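Local coordinates for protein acetylornithine aminotransferase (Aquifex aeolicus, PDB 2EH6) that catalyses the pyridoxal-phosphate-dependent transfer of an amino group from N(2)-acetyl-L-ornithine to 2-oxoglutarate, a step in arginine biosynthesis, and works as a homodimer, at residues A[79-84]-A[287-292]; A[216-219]-A[223-226]. All blocks are in the same frame, centred on the assembly; numbering follows the deposited sequence.

Contact 1: A[79-84]-A[287-292]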
ATOM      1  N   LEU A  79     -19.579  -5.129   1.565  1.00 25.85           N
ATOM      2  CA  LEU A  79     -19.374  -3.845   0.904  1.00 27.31           C
ATOM      3  C   LEU A  79     -20.290  -3.697  -0.315  1.00 28.47           C
ATOM      4  O   LEU A  79     -20.793  -2.613  -0.596  1.00 27.55           O
ATOM      5  CB  LEU A  79     -17.915  -3.694   0.465  1.00 28.07           C
ATOM      6  CG  LEU A  79     -16.867  -3.529   1.574  1.00 29.19           C
ATOM      7  CD1 LEU A  79     -15.473  -3.533   0.963  1.00 27.79           C
ATOM      8  CD2 LEU A  79     -17.112  -2.228   2.328  1.00 28.68           C
ATOM      9  N   VAL A  80     -20.502  -4.791  -1.038  1.00 28.97           N
ATOM     10  CA  VAL A  80     -21.363  -4.743  -2.217  1.00 32.42           C
ATOM     11  C   VAL A  80     -22.829  -4.564  -1.815  1.00 32.87           C
ATOM     12  O   VAL A  80     -23.588  -3.885  -2.505  1.00 33.37           O
ATOM     13  CB  VAL A  80     -21.209  -6.026  -3.074  1.00 32.43           C
ATOM     14  CG1 VAL A  80     -22.142  -5.966  -4.281  1.00 32.63           C
ATOM     15  CG2 VAL A  80     -19.756  -6.167  -3.542  1.00 33.35           C
ATOM     16  N   LYS A  81     -23.215  -5.165  -0.693  1.00 34.76           N
ATOM     17  CA  LYS A  81     -24.588  -5.066  -0.199  1.00 35.98           C
ATOM     18  C   LYS A  81     -25.056  -3.618  -0.067  1.00 35.37           C
ATOM     19  O   LYS A  81     -26.237  -3.322  -0.249  1.00 34.03           O
ATOM     20  CB  LYS A  81     -24.710  -5.763   1.160  1.00 39.20           C
ATOM     21  CG  LYS A  81     -26.099  -5.678   1.769  1.00 44.65           C
ATOM     22  CD  LYS A  81     -26.148  -6.276   3.170  1.00 47.50           C
ATOM     23  CE  LYS A  81     -25.308  -5.478   4.157  1.00 50.54           C
ATOM     24  NZ  LYS A  81     -25.433  -6.020   5.540  1.00 53.48           N
ATOM     25  N   HIS A  82     -24.136  -2.715   0.252  1.00 34.24           N
ATOM     26  CA  HIS A  82     -24.489  -1.309   0.406  1.00 35.83           C
ATOM     27  C   HIS A  82     -24.311  -0.497  -0.870  1.00 33.45           C
ATOM     28  O   HIS A  82     -24.688   0.672  -0.913  1.00 35.15           O
ATOM     29  CB  HIS A  82     -23.666  -0.663   1.521  1.00 41.02           C
ATOM     30  CG  HIS A  82     -24.139  -1.002   2.900  1.00 45.74           C
ATOM     31  ND1 HIS A  82     -24.028  -2.266   3.438  1.00 49.03           N
ATOM     32  CD2 HIS A  82     -24.707  -0.232   3.858  1.00 46.25           C
ATOM     33  CE1 HIS A  82     -24.505  -2.259   4.670  1.00 49.84           C
ATOM     34  NE2 HIS A  82     -24.922  -1.037   4.950  1.00 50.42           N
ATOM     35  N   PHE A  83     -23.731  -1.104  -1.900  1.00 32.37           N
ATOM     36  CA  PHE A  83     -23.515  -0.407  -3.165  1.00 32.23           C
ATOM     37  C   PHE A  83     -24.864  -0.270  -3.889  1.00 34.02           C
ATOM     38  O   PHE A  83     -25.779  -1.062  -3.654  1.00 32.20           O
ATOM     39  CB  PHE A  83     -22.509  -1.184  -4.023  1.00 31.50           C
ATOM     40  CG  PHE A  83     -21.875  -0.361  -5.117  1.00 30.52           C
ATOM     41  CD1 PHE A  83     -21.240   0.844  -4.823  1.00 28.57           C
ATOM     42  CD2 PHE A  83     -21.888  -0.804  -6.436  1.00 28.46           C
ATOM     43  CE1 PHE A  83     -20.626   1.597  -5.821  1.00 27.10           C
ATOM     44  CE2 PHE A  83     -21.277  -0.060  -7.446  1.00 27.67           C
ATOM     45  CZ  PHE A  83     -20.644   1.144  -7.140  1.00 28.78           C
ATOM     46  N   TRP A  84     -24.986   0.727  -4.762  1.00 34.25           N
ATOM     47  CA  TRP A  84     -26.243   0.960  -5.469  1.00 35.72           C
ATOM     48  C   TRP A  84     -26.637  -0.126  -6.471  1.00 36.63           C
ATOM     49  O   TRP A  84     -27.805  -0.239  -6.833  1.00 38.23           O
ATOM     50  CB  TRP A  84     -26.223   2.323  -6.175  1.00 35.50           C
ATOM     51  CG  TRP A  84     -25.232   2.434  -7.293  1.00 35.45           C
ATOM     52  CD1 TRP A  84     -23.898   2.700  -7.185  1.00 34.14           C
ATOM     53  CD2 TRP A  84     -25.495   2.262  -8.693  1.00 35.60           C
ATOM     54  NE1 TRP A  84     -23.313   2.704  -8.429  1.00 32.03           N
ATOM     55  CE2 TRP A  84     -24.270   2.438  -9.372  1.00 34.54           C
ATOM     56  CE3 TRP A  84     -26.649   1.973  -9.438  1.00 36.05           C
ATOM     57  CZ2 TRP A  84     -24.161   2.335 -10.767  1.00 34.61           C
ATOM     58  CZ3 TRP A  84     -26.542   1.870 -10.826  1.00 35.61           C
ATOM     59  CH2 TRP A  84     -25.305   2.052 -11.475  1.00 35.92           C
ATOM     60  N   GLU A 287     -20.080  -2.883  12.635  1.00 29.15           N
ATOM     61  CA  GLU A 287     -20.262  -1.881  13.679  1.00 29.99           C
ATOM     62  C   GLU A 287     -20.682  -0.528  13.135  1.00 29.11           C
ATOM     63  O   GLU A 287     -21.548   0.136  13.702  1.00 29.82           O
ATOM     64  CB  GLU A 287     -18.976  -1.728  14.496  1.00 30.78           C
ATOM     65  CG  GLU A 287     -18.582  -2.988  15.249  1.00 34.16           C
ATOM     66  CD  GLU A 287     -19.656  -3.432  16.224  1.00 37.60           C
ATOM     67  OE1 GLU A 287     -19.983  -2.648  17.137  1.00 40.47           O
ATOM     68  OE2 GLU A 287     -20.175  -4.559  16.078  1.00 40.31           O
ATOM     69  N   VAL A 288     -20.065  -0.115  12.035  1.00 29.69           N
ATOM     70  CA  VAL A 288     -20.368   1.177  11.434  1.00 29.52           C
ATOM     71  C   VAL A 288     -21.807   1.311  10.950  1.00 30.99           C
ATOM     72  O   VAL A 288     -22.429   2.348  11.146  1.00 31.96           O
ATOM     73  CB  VAL A 288     -19.412   1.475  10.254  1.00 30.14           C
ATOM     74  CG1 VAL A 288     -19.948   2.633   9.419  1.00 29.09           C
ATOM     75  CG2 VAL A 288     -18.029   1.822  10.792  1.00 27.39           C
ATOM     76  N   GLU A 289     -22.346   0.279  10.316  1.00 32.67           N
ATOM     77  CA  GLU A 289     -23.714   0.391   9.838  1.00 35.48           C
ATOM     78  C   GLU A 289     -24.686   0.586  11.001  1.00 34.41           C
ATOM     79  O   GLU A 289     -25.736   1.194  10.834  1.00 33.55           O
ATOM     80  CB  GLU A 289     -24.098  -0.825   8.990  1.00 38.62           C
ATOM     81  CG  GLU A 289     -23.836  -2.162   9.622  1.00 44.64           C
ATOM     82  CD  GLU A 289     -24.018  -3.295   8.631  1.00 48.46           C
ATOM     83  OE1 GLU A 289     -23.377  -3.245   7.557  1.00 50.11           O
ATOM     84  OE2 GLU A 289     -24.794  -4.231   8.922  1.00 51.22           O
ATOM     85  N   LYS A 290     -24.323   0.091  12.180  1.00 35.08           N
ATOM     86  CA  LYS A 290     -25.167   0.248  13.365  1.00 35.65           C
ATOM     87  C   LYS A 290     -25.020   1.660  13.935  1.00 35.20           C
ATOM     88  O   LYS A 290     -25.894   2.145  14.653  1.00 35.30           O
ATOM     89  CB  LYS A 290     -24.771  -0.756  14.448  1.00 36.18           C
ATOM     90  CG  LYS A 290     -24.906  -2.219  14.058  1.00 40.16           C
ATOM     91  CD  LYS A 290     -24.406  -3.109  15.188  1.00 44.29           C
ATOM     92  CE  LYS A 290     -24.329  -4.567  14.767  1.00 46.05           C
ATOM     93  NZ  LYS A 290     -23.783  -5.419  15.863  1.00 49.25           N
ATOM     94  N   LEU A 291     -23.907   2.309  13.607  1.00 32.82           N
ATOM     95  CA  LEU A 291     -23.604   3.654  14.093  1.00 31.23           C
ATOM     96  C   LEU A 291     -24.098   4.797  13.213  1.00 30.61           C
ATOM     97  O   LEU A 291     -24.138   5.947  13.655  1.00 31.11           O
ATOM     98  CB  LEU A 291     -22.088   3.805  14.273  1.00 31.07           C
ATOM     99  CG  LEU A 291     -21.412   3.060  15.426  1.00 34.28           C
ATOM    100  CD1 LEU A 291     -19.901   3.062  15.216  1.00 32.31           C
ATOM    101  CD2 LEU A 291     -21.780   3.722  16.751  1.00 32.81           C
ATOM    102  N   LEU A 292     -24.469   4.489  11.974  1.00 31.79           N
ATOM    103  CA  LEU A 292     -24.921   5.515  11.041  1.00 30.62           C
ATOM    104  C   LEU A 292     -25.899   6.531  11.638  1.00 31.71           C
ATOM    105  O   LEU A 292     -25.678   7.743  11.547  1.00 28.44           O
ATOM    106  CB  LEU A 292     -25.512   4.860   9.784  1.00 31.96           C
ATOM    107  CG  LEU A 292     -24.510   4.034   8.962  1.00 33.08           C
ATOM    108  CD1 LEU A 292     -25.179   3.513   7.692  1.00 31.93           C
ATOM    109  CD2 LEU A 292     -23.297   4.902   8.600  1.00 33.69           C
TER
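Lys81 and His82, in segment 79-84 on helix 70-81, both reach across to one carboxylate, that of Glu289 on helix 275-308. The lysine comes first along the chain. Its CG lies anti to the backbone N (chi1 178°), and a bend at chi3 brings NZ up to the Glu289 carboxylate. There NZ stops 3.9 Å from Glu289 OE2, a long salt bridge, with the two side chains crossing at about a right angle; Glu289 OE1 is almost as near to NZ, at 4.0 Å. His82 follows and comes nearest OE1: its CE1 lies 3.3 Å from Glu289 OE1, an oblique approach by a ring carbon. The same OE1 is 3.7 Å from His82 NE2, and the carboxylate plane is turned 44° from the imidazole. On the ring's other nitrogen, ND1 makes a weak hydrogen bond back to the carbonyl of Lys78, which helps to fix its rotation. From Glu289 the chain runs out extended beyond CG, carrying the carboxylate across to Lys81 and His82. The backbones stay well apart, His82 CA and Glu289 CA being 9.6 Å from each other, so side chains alone make the close approaches. The positive lysine probably steadies the carboxylate electrostatically. This is a polar surface bridge within the class-III aminotransferase fold, joining segment 79-84 to the long helix 275-308.

Contact 2: A[216-219]-A[223-226]; sequences TGIG and EFYA
Phe224 O is approached by two successive backbone nitrogens: Gly219 N gives it a hydrogen bond of 2.9 Å, nearly straight at 165°, and Ile218 N lies 2.8 Å away. The Gly219 donor is tilted 28° out of the carbonyl plane. Beside this bond Gly219 CA sits 3.2 Å from Glu223 O in a CA-H...O contact, so the glycine packs directly on the opposing backbone. Glu223 O also accepts a hydrogen bond from a water, which donates a second one to Thr216 O and so ties the two carbonyls together. The two segments thus close a compact loop between strands 208-212 and 236-239, parallel neighbours in the large mixed sheet of this PLP-dependent aminotransferase, just beyond Asp212, Val214 and Gln215, which line the cofactor pocket. Apolar side chains fill the flank. Ile218 and Phe224 run side by side and point the same way, CD1 of the isoleucine coming 4.0 Å from CE2 of the ring, and the same methyl lies 4.4 Å from Tyr225 CE1. Within its own segment Phe224 lays CD2 over the centre of the Tyr225 ring, 3.4 Å above it. At the far end Thr216 CB touches Ala226 CB at 3.5 Å, a tight fit. The threonine's OG1, between backbone N and carbonyl carbon (chi1 62°), hydrogen-bonds to Glu213, whose OE1 also accepts from Ala226 N.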
ATOM      1  N   THR A 216     -14.234   9.910   2.707  1.00 27.12           N
ATOM      2  CA  THR A 216     -15.661  10.012   3.018  1.00 26.52           C
ATOM      3  C   THR A 216     -16.360   8.683   3.269  1.00 25.92           C
ATOM      4  O   THR A 216     -17.444   8.647   3.849  1.00 27.82           O
ATOM      5  CB  THR A 216     -16.444  10.690   1.873  1.00 27.83           C
ATOM      6  OG1 THR A 216     -16.331   9.888   0.695  1.00 27.76           O
ATOM      7  CG2 THR A 216     -15.911  12.089   1.596  1.00 28.98           C
ATOM      8  N   GLY A 217     -15.748   7.595   2.828  1.00 25.32           N
ATOM      9  CA  GLY A 217     -16.373   6.294   2.974  1.00 26.23           C
ATOM     10  C   GLY A 217     -16.482   5.664   4.348  1.00 28.65           C
ATOM     11  O   GLY A 217     -15.867   6.104   5.327  1.00 26.63           O
ATOM     12  N   ILE A 218     -17.291   4.612   4.393  1.00 26.33           N
ATOM     13  CA  ILE A 218     -17.526   3.823   5.592  1.00 26.90           C
ATOM     14  C   ILE A 218     -18.108   4.612   6.769  1.00 27.24           C
ATOM     15  O   ILE A 218     -17.558   4.603   7.874  1.00 26.32           O
ATOM     16  CB  ILE A 218     -16.228   3.094   6.027  1.00 27.56           C
ATOM     17  CG1 ILE A 218     -15.479   2.559   4.791  1.00 26.92           C
ATOM     18  CG2 ILE A 218     -16.566   1.922   6.939  1.00 24.52           C
ATOM     19  CD1 ILE A 218     -16.293   1.606   3.896  1.00 24.61           C
ATOM     20  N   GLY A 219     -19.222   5.298   6.508  1.00 26.75           N
ATOM     21  CA  GLY A 219     -19.933   6.052   7.532  1.00 25.30           C
ATOM     22  C   GLY A 219     -19.486   7.442   7.953  1.00 27.63           C
ATOM     23  O   GLY A 219     -20.227   8.140   8.652  1.00 27.65           O
ATOM     24  N   GLU A 223     -23.713   8.425   6.067  1.00 35.03           N
ATOM     25  CA  GLU A 223     -24.223   7.352   5.219  1.00 34.19           C
ATOM     26  C   GLU A 223     -23.045   6.415   4.998  1.00 33.16           C
ATOM     27  O   GLU A 223     -21.896   6.846   5.078  1.00 31.79           O
ATOM     28  CB  GLU A 223     -24.703   7.899   3.873  1.00 37.18           C
ATOM     29  CG  GLU A 223     -25.945   8.780   3.943  1.00 42.38           C
ATOM     30  CD  GLU A 223     -27.130   8.075   4.579  1.00 44.93           C
ATOM     31  OE1 GLU A 223     -27.318   6.867   4.317  1.00 45.02           O
ATOM     32  OE2 GLU A 223     -27.880   8.732   5.332  1.00 47.28           O
ATOM     33  N   PHE A 224     -23.315   5.142   4.727  1.00 30.70           N
ATOM     34  CA  PHE A 224     -22.224   4.203   4.519  1.00 31.88           C
ATOM     35  C   PHE A 224     -21.251   4.763   3.478  1.00 31.53           C
ATOM     36  O   PHE A 224     -20.045   4.826   3.719  1.00 31.30           O
ATOM     37  CB  PHE A 224     -22.749   2.846   4.069  1.00 32.97           C
ATOM     38  CG  PHE A 224     -21.771   1.736   4.289  1.00 33.30           C
ATOM     39  CD1 PHE A 224     -21.597   1.192   5.558  1.00 31.92           C
ATOM     40  CD2 PHE A 224     -20.976   1.278   3.245  1.00 31.70           C
ATOM     41  CE1 PHE A 224     -20.638   0.206   5.785  1.00 33.60           C
ATOM     42  CE2 PHE A 224     -20.016   0.295   3.461  1.00 32.67           C
ATOM     43  CZ  PHE A 224     -19.847  -0.242   4.732  1.00 32.45           C
ATOM     44  N   TYR A 225     -21.779   5.154   2.321  1.00 29.10           N
ATOM     45  CA  TYR A 225     -20.973   5.766   1.266  1.00 29.11           C
ATOM     46  C   TYR A 225     -21.516   7.179   1.111  1.00 29.07           C
ATOM     47  O   TYR A 225     -22.726   7.370   1.035  1.00 31.38           O
ATOM     48  CB  TYR A 225     -21.125   5.016  -0.058  1.00 27.52           C
ATOM     49  CG  TYR A 225     -20.666   3.583  -0.016  1.00 26.04           C
ATOM     50  CD1 TYR A 225     -19.384   3.248   0.428  1.00 25.18           C
ATOM     51  CD2 TYR A 225     -21.505   2.557  -0.445  1.00 25.44           C
ATOM     52  CE1 TYR A 225     -18.950   1.932   0.441  1.00 22.89           C
ATOM     53  CE2 TYR A 225     -21.084   1.239  -0.437  1.00 25.46           C
ATOM     54  CZ  TYR A 225     -19.805   0.932   0.005  1.00 25.98           C
ATOM     55  OH  TYR A 225     -19.387  -0.370  -0.007  1.00 23.35           O
ATOM     56  N   ALA A 226     -20.630   8.168   1.070  1.00 28.61           N
ATOM     57  CA  ALA A 226     -21.054   9.557   0.945  1.00 28.83           C
ATOM     58  C   ALA A 226     -21.856   9.848  -0.326  1.00 30.98           C
ATOM     59  O   ALA A 226     -22.712  10.734  -0.332  1.00 32.95           O
ATOM     60  CB  ALA A 226     -19.841  10.479   1.012  1.00 27.62           C
TER
HETATM   61  O   HOH W   1     -19.967   8.631   4.461  1.00 29.24           O

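Contact 1 lies at the surface and contact 2 in the interior, with centres about 8 Å apart, and the two touch directly. In 79-84/287-292 polar side chains bridge backbones that stay well apart; in 216-219/223-226 the backbones themselves meet, through a hydrogen bond and a shared water, with apolar side chains packed beside them. The loop of contact 2 is wedged between the two segments of contact 1: Tyr225 OH probably hydrogen-bonds to Leu79 O at 2.7 Å, while from helix 275-308 Val288 CG1 packs 3.5 Å from Ile218 O. His82 also joins the two contacts, its CD2 packing 3.6 Å from Phe224 CG.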